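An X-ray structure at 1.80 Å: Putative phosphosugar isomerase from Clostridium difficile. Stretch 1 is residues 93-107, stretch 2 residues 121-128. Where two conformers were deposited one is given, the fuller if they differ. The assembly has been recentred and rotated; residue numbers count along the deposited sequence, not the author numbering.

Stretch 1 (93-107) GSSYSTYNAMKLAED
Stretch 2 (121-128) ALIDEISD

Stretch 1 runs as loop or turn from Gly 93 to Ser 95, then as a helix from Tyr 96 to Asp 107; stretch 2 packs against it, burying 541 Å² in all. Ala 121 (phi/psi -78/145) lies beside Gly 93, their CA atoms 4.7 Å apart. Glycine suits this site: its phi is positive (81/8), and an ideal CB would lie 2.5 Å from Ala 121 CB. Ala 121 N donates to Asp 124 OD2 (3.2 Å), tying the start of a turn whose residues 122-125 have helical phi/psi. Leu 122 (t, m; CA 5.2 Å from Ser 94 CA) directs its CA-to-CB bond toward stretch 1, with CB 4.1 Å from Ser 94 CB and CD1 3.8 Å from Tyr 99 CB, beyond which the tyrosine is not modelled. The one direct hydrogen bond between the stretches follows, Ile 123 N to Gly 93 O (3.0 Å, 156°). Ile 123 and Ile 126 (both p, t) also direct CA-to-CB toward stretch 1, so their branched aliphatic side chains offer apolar surface to selenomethionine Met 102 (m, t, p): buried Ile 123 sets CB 3.8 Å from Met 102 SE. Ile 126 (-109/18; CA 7.0 Å from Lys 103 CA) has the most area covered by the other stretch, 96 Å², its CD1 3.6 Å from both Met 102 CB and Tyr 99 O. A water donates to Ile 126 O (2.6 Å) and Glu 106 OE1 (3.0 Å), bridging the stretches. Ser 127 (m) points away, yet its OG donates to Ile 123 O (2.5 Å) and lies 3.4 Å from Met 102 CE.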

ATOM      1  N   GLY B  93      33.433  47.383 -10.745  1.00 24.71           N
ATOM      2  CA  GLY B  93      32.671  48.421 -11.447  1.00 26.69           C
ATOM      3  C   GLY B  93      33.376  49.745 -11.657  1.00 29.13           C
ATOM      4  O   GLY B  93      32.764  50.699 -12.154  1.00 30.09           O
ATOM      5  N   SER B  94      34.664  49.815 -11.337  1.00 30.35           N
ATOM      6  CA  SER B  94      35.383  51.075 -11.440  1.00 33.04           C
ATOM      7  C   SER B  94      36.746  51.011 -12.132  1.00 33.39           C
ATOM      8  O   SER B  94      37.610  51.814 -11.820  1.00 35.65           O
ATOM      9  CB  SER B  94      35.509  51.687 -10.041  1.00 33.10           C
ATOM     10  OG  SER B  94      36.349  50.883  -9.240  1.00 40.34           O
ATOM     11  N   SER B  95      36.931  50.092 -13.080  1.00 33.84           N
ATOM     12  CA  SER B  95      38.170  50.053 -13.849  1.00 34.25           C
ATOM     13  C   SER B  95      38.152  51.189 -14.891  1.00 33.78           C
ATOM     14  O   SER B  95      37.274  51.245 -15.769  1.00 32.35           O
ATOM     15  CB  SER B  95      38.413  48.693 -14.499  1.00 36.06           C
ATOM     16  OG  SER B  95      38.823  47.731 -13.521  1.00 39.00           O
ATOM     17  N   TYR B  96      39.144  52.074 -14.779  1.00 33.33           N
ATOM     18  CA  TYR B  96      39.285  53.252 -15.655  1.00 34.22           C
ATOM     19  C   TYR B  96      39.488  52.858 -17.106  1.00 33.49           C
ATOM     20  O   TYR B  96      38.901  53.461 -18.005  1.00 34.06           O
ATOM     21  CB  TYR B  96      40.416  54.150 -15.149  1.00 35.11           C
ATOM     22  CG  TYR B  96      40.016  55.022 -13.992  1.00 36.17           C
ATOM     23  CD1 TYR B  96      39.176  54.548 -12.968  1.00 37.49           C
ATOM     24  CD2 TYR B  96      40.488  56.326 -13.899  1.00 37.04           C
ATOM     25  CE1 TYR B  96      38.796  55.359 -11.913  1.00 35.29           C
ATOM     26  CE2 TYR B  96      40.115  57.152 -12.841  1.00 41.57           C
ATOM     27  CZ  TYR B  96      39.269  56.654 -11.850  1.00 36.18           C
ATOM     28  OH  TYR B  96      38.904  57.436 -10.794  1.00 39.83           O
ATOM     29  N   SER B  97      40.299  51.828 -17.310  1.00 33.77           N
ATOM     30  CA  SER B  97      40.536  51.243 -18.621  1.00 32.71           C
ATOM     31  C   SER B  97      39.176  50.957 -19.295  1.00 31.01           C
ATOM     32  O   SER B  97      38.873  51.465 -20.385  1.00 29.64           O
ATOM     33  CB  SER B  97      41.411  49.977 -18.451  1.00 33.36           C
ATOM     34  OG  SER B  97      41.037  49.176 -17.299  1.00 34.62           O
ATOM     35  N   THR B  98      38.336  50.206 -18.585  1.00 29.50           N
ATOM     36  CA  THR B  98      37.007  49.828 -19.056  1.00 28.40           C
ATOM     37  C   THR B  98      36.082  51.045 -19.176  1.00 27.37           C
ATOM     38  O   THR B  98      35.446  51.222 -20.205  1.00 24.76           O
ATOM     39  CB  THR B  98      36.394  48.800 -18.121  1.00 27.95           C
ATOM     40  OG1 THR B  98      37.343  47.743 -17.965  1.00 28.11           O
ATOM     41  CG2 THR B  98      35.057  48.255 -18.680  1.00 27.99           C
ATOM     42  N   TYR B  99      36.039  51.875 -18.144  1.00 28.00           N
ATOM     43  CA  TYR B  99      35.231  53.109 -18.181  1.00 29.63           C
ATOM     44  C   TYR B  99      35.564  53.975 -19.401  1.00 30.60           C
ATOM     45  O   TYR B  99      34.651  54.455 -20.095  1.00 32.22           O
ATOM     46  CB  TYR B  99      35.445  53.931 -16.913  1.00 30.09           C
ATOM     47  N   ASN B 100      36.861  54.148 -19.670  1.00 30.76           N
ATOM     48  CA  ASN B 100      37.321  54.976 -20.794  1.00 30.83           C
ATOM     49  C   ASN B 100      36.943  54.431 -22.161  1.00 31.00           C
ATOM     50  O   ASN B 100      36.626  55.213 -23.061  1.00 31.24           O
ATOM     51  CB  ASN B 100      38.840  55.211 -20.728  1.00 30.68           C
ATOM     52  CG  ASN B 100      39.242  56.130 -19.585  1.00 30.71           C
ATOM     53  OD1 ASN B 100      38.404  56.797 -18.984  1.00 31.74           O
ATOM     54  ND2 ASN B 100      40.525  56.176 -19.294  1.00 31.45           N
ATOM     55  N   ALA B 101      37.001  53.108 -22.319  1.00 30.02           N
ATOM     56  CA  ALA B 101      36.629  52.453 -23.570  1.00 29.21           C
ATOM     57  C   ALA B 101      35.147  52.638 -23.857  1.00 29.90           C
ATOM     58  O   ALA B 101      34.767  52.883 -25.001  1.00 30.13           O
ATOM     59  CB  ALA B 101      36.935  50.992 -23.515  1.00 28.74           C
HETATM   60  N   MSE B 102      34.310  52.489 -22.827  1.00 30.62           N
HETATM   61  CA  MSE B 102      32.861  52.661 -22.966  1.00 30.82           C
HETATM   62  C   MSE B 102      32.533  54.107 -23.402  1.00 32.65           C
HETATM   63  O   MSE B 102      31.688  54.336 -24.293  1.00 32.20           O
HETATM   64  CB  MSE B 102      32.167  52.352 -21.631  1.00 30.21           C
HETATM   65  CG  MSE B 102      32.302  50.880 -21.182  1.00 26.50           C
HETATM   66 SE   MSE B 102      31.890  50.582 -19.292  0.75 32.46          SE
HETATM   67  CE  MSE B 102      29.984  50.692 -19.372  1.00 22.21           C
ATOM     68  N   LYS B 103      33.219  55.057 -22.759  1.00 33.17           N
ATOM     69  CA  LYS B 103      33.046  56.499 -22.991  1.00 32.71           C
ATOM     70  C   LYS B 103      33.308  56.936 -24.429  1.00 33.84           C
ATOM     71  O   LYS B 103      32.597  57.795 -24.959  1.00 35.25           O
ATOM     72  CB  LYS B 103      33.954  57.285 -22.048  1.00 32.89           C
ATOM     73  N   LEU B 104      34.349  56.373 -25.039  1.00 32.13           N
ATOM     74  CA  LEU B 104      34.677  56.638 -26.438  1.00 31.06           C
ATOM     75  C   LEU B 104      33.636  55.990 -27.354  1.00 30.74           C
ATOM     76  O   LEU B 104      33.220  56.585 -28.337  1.00 28.93           O
ATOM     77  CB  LEU B 104      36.080  56.104 -26.763  1.00 30.74           C
ATOM     78  CG  LEU B 104      36.652  56.259 -28.170  1.00 30.48           C
ATOM     79  CD1 LEU B 104      36.618  57.731 -28.596  1.00 36.43           C
ATOM     80  CD2 LEU B 104      38.055  55.737 -28.189  1.00 32.18           C
ATOM     81  N   ALA B 105      33.209  54.773 -27.020  1.00 30.40           N
ATOM     82  CA  ALA B 105      32.196  54.056 -27.807  1.00 30.98           C
ATOM     83  C   ALA B 105      30.909  54.843 -27.949  1.00 31.55           C
ATOM     84  O   ALA B 105      30.348  54.946 -29.047  1.00 32.75           O
ATOM     85  CB  ALA B 105      31.889  52.708 -27.161  1.00 31.62           C
ATOM     86  N   GLU B 106      30.448  55.418 -26.844  1.00 30.33           N
ATOM     87  CA  GLU B 106      29.207  56.145 -26.876  1.00 32.48           C
ATOM     88  C   GLU B 106      29.343  57.459 -27.650  1.00 32.31           C
ATOM     89  O   GLU B 106      28.422  57.859 -28.360  1.00 29.65           O
ATOM     90  CB  GLU B 106      28.630  56.347 -25.486  1.00 33.29           C
ATOM     91  CG  GLU B 106      29.400  57.202 -24.478  1.00 36.07           C
ATOM     92  CD  GLU B 106      28.449  57.758 -23.380  1.00 33.23           C
ATOM     93  OE1 GLU B 106      27.220  57.804 -23.591  1.00 37.99           O
ATOM     94  OE2 GLU B 106      28.925  58.167 -22.306  1.00 41.44           O
ATOM     95  N   ASP B 107      30.523  58.073 -27.574  1.00 33.76           N
ATOM     96  CA  ASP B 107      30.807  59.259 -28.362  1.00 33.54           C
ATOM     97  C   ASP B 107      30.615  58.978 -29.852  1.00 34.19           C
ATOM     98  O   ASP B 107      30.146  59.852 -30.575  1.00 34.95           O
ATOM     99  CB  ASP B 107      32.205  59.791 -28.082  1.00 34.24           C
ATOM    100  CG  ASP B 107      32.345  60.387 -26.691  1.00 33.81           C
ATOM    101  OD1 ASP B 107      31.328  60.639 -26.038  1.00 29.14           O
ATOM    102  OD2 ASP B 107      33.491  60.611 -26.244  1.00 39.21           O
ATOM    103  N   ALA B 121      27.630  51.180  -9.626  1.00 28.75           N
ATOM    104  CA  ALA B 121      29.014  51.066 -10.111  1.00 26.61           C
ATOM    105  C   ALA B 121      29.371  52.299 -10.951  1.00 26.16           C
ATOM    106  O   ALA B 121      28.520  52.844 -11.660  1.00 25.69           O
ATOM    107  CB  ALA B 121      29.180  49.803 -10.918  1.00 25.29           C
ATOM    108  N   LEU B 122      30.625  52.742 -10.878  1.00 25.92           N
ATOM    109  CA  LEU B 122      31.074  53.895 -11.660  1.00 25.14           C
ATOM    110  C   LEU B 122      30.709  53.731 -13.124  1.00 23.87           C
ATOM    111  O   LEU B 122      30.222  54.676 -13.757  1.00 23.63           O
ATOM    112  CB  LEU B 122      32.576  54.111 -11.514  1.00 25.85           C
ATOM    113  CG  LEU B 122      33.250  55.200 -12.364  1.00 30.13           C
ATOM    114  CD1 LEU B 122      33.396  54.838 -13.839  1.00 33.42           C
ATOM    115  CD2 LEU B 122      32.506  56.519 -12.205  1.00 33.21           C
ATOM    116  N   ILE B 123      30.918  52.528 -13.652  1.00 21.53           N
ATOM    117  CA  ILE B 123      30.612  52.237 -15.054  1.00 20.45           C
ATOM    118  C   ILE B 123      29.105  52.328 -15.395  1.00 20.48           C
ATOM    119  O   ILE B 123      28.739  52.548 -16.551  1.00 20.61           O
ATOM    120  CB  ILE B 123      31.289  50.899 -15.550  1.00 19.83           C
ATOM    121  CG1 ILE B 123      30.749  49.647 -14.842  1.00 20.13           C
ATOM    122  CG2 ILE B 123      32.813  51.003 -15.387  1.00 15.68           C
ATOM    123  CD1 ILE B 123      31.096  48.387 -15.577  1.00 19.17           C
ATOM    124  N   ASP B 124      28.232  52.173 -14.402  1.00 22.21           N
ATOM    125  CA  ASP B 124      26.773  52.332 -14.624  1.00 22.68           C
ATOM    126  C   ASP B 124      26.402  53.777 -15.027  1.00 23.97           C
ATOM    127  O   ASP B 124      25.394  53.986 -15.710  1.00 24.33           O
ATOM    128  CB  ASP B 124      25.952  51.931 -13.383  1.00 22.37           C
ATOM    129  CG  ASP B 124      26.081  50.422 -13.015  1.00 24.11           C
ATOM    130  OD1 ASP B 124      26.571  49.610 -13.840  1.00 27.14           O
ATOM    131  OD2 ASP B 124      25.667  50.050 -11.886  1.00 20.00           O
ATOM    132  N   GLU B 125      27.222  54.750 -14.618  1.00 25.96           N
ATOM    133  CA  GLU B 125      26.997  56.190 -14.888  1.00 27.63           C
ATOM    134  C   GLU B 125      26.833  56.544 -16.349  1.00 28.27           C
ATOM    135  O   GLU B 125      26.069  57.450 -16.675  1.00 29.84           O
ATOM    136  CB  GLU B 125      28.145  57.031 -14.336  1.00 27.91           C
ATOM    137  CG  GLU B 125      28.227  57.035 -12.825  1.00 32.61           C
ATOM    138  CD  GLU B 125      29.386  57.855 -12.296  1.00 36.96           C
ATOM    139  OE1 GLU B 125      29.956  58.702 -13.034  1.00 40.51           O
ATOM    140  OE2 GLU B 125      29.725  57.652 -11.112  1.00 45.34           O
ATOM    141  N   ILE B 126      27.569  55.865 -17.223  1.00 26.60           N
ATOM    142  CA  ILE B 126      27.496  56.128 -18.663  1.00 25.77           C
ATOM    143  C   ILE B 126      26.802  55.008 -19.412  1.00 24.81           C
ATOM    144  O   ILE B 126      26.916  54.930 -20.633  1.00 26.49           O
ATOM    145  CB  ILE B 126      28.911  56.384 -19.274  1.00 26.46           C
ATOM    146  CG1 ILE B 126      29.838  55.154 -19.131  1.00 27.02           C
ATOM    147  CG2 ILE B 126      29.549  57.615 -18.627  1.00 26.20           C
ATOM    148  CD1 ILE B 126      31.214  55.333 -19.773  1.00 25.53           C
ATOM    149  N   SER B 127      26.056  54.172 -18.693  1.00 24.50           N
ATOM    150  CA  SER B 127      25.399  53.013 -19.285  0.50 23.45           C
ATOM    151  C   SER B 127      23.915  53.238 -19.557  1.00 24.12           C
ATOM    152  O   SER B 127      23.201  53.803 -18.724  1.00 24.74           O
ATOM    153  CB  SER B 127      25.570  51.810 -18.352  0.50 22.92           C
ATOM    154  OG  SER B 127      26.944  51.598 -18.086  0.50 18.49           O
ATOM    155  N   ASP B 128      23.467  52.773 -20.723  1.00 23.32           N
ATOM    156  CA  ASP B 128      22.079  52.819 -21.110  1.00 23.45           C
ATOM    157  C   ASP B 128      21.377  51.636 -20.427  1.00 23.01           C
ATOM    158  O   ASP B 128      20.213  51.760 -20.046  1.00 20.00           O
ATOM    159  CB  ASP B 128      21.959  52.741 -22.638  1.00 24.21           C
ATOM    160  CG  ASP B 128      22.642  53.933 -23.332  1.00 27.01           C
ATOM    161  OD1 ASP B 128      22.260  55.083 -23.022  1.00 30.17           O
ATOM    162  OD2 ASP B 128      23.559  53.731 -24.166  1.00 27.76           O
TER
HETATM  163  O   HOH W   1      25.197  56.639 -21.633  1.00 38.67           O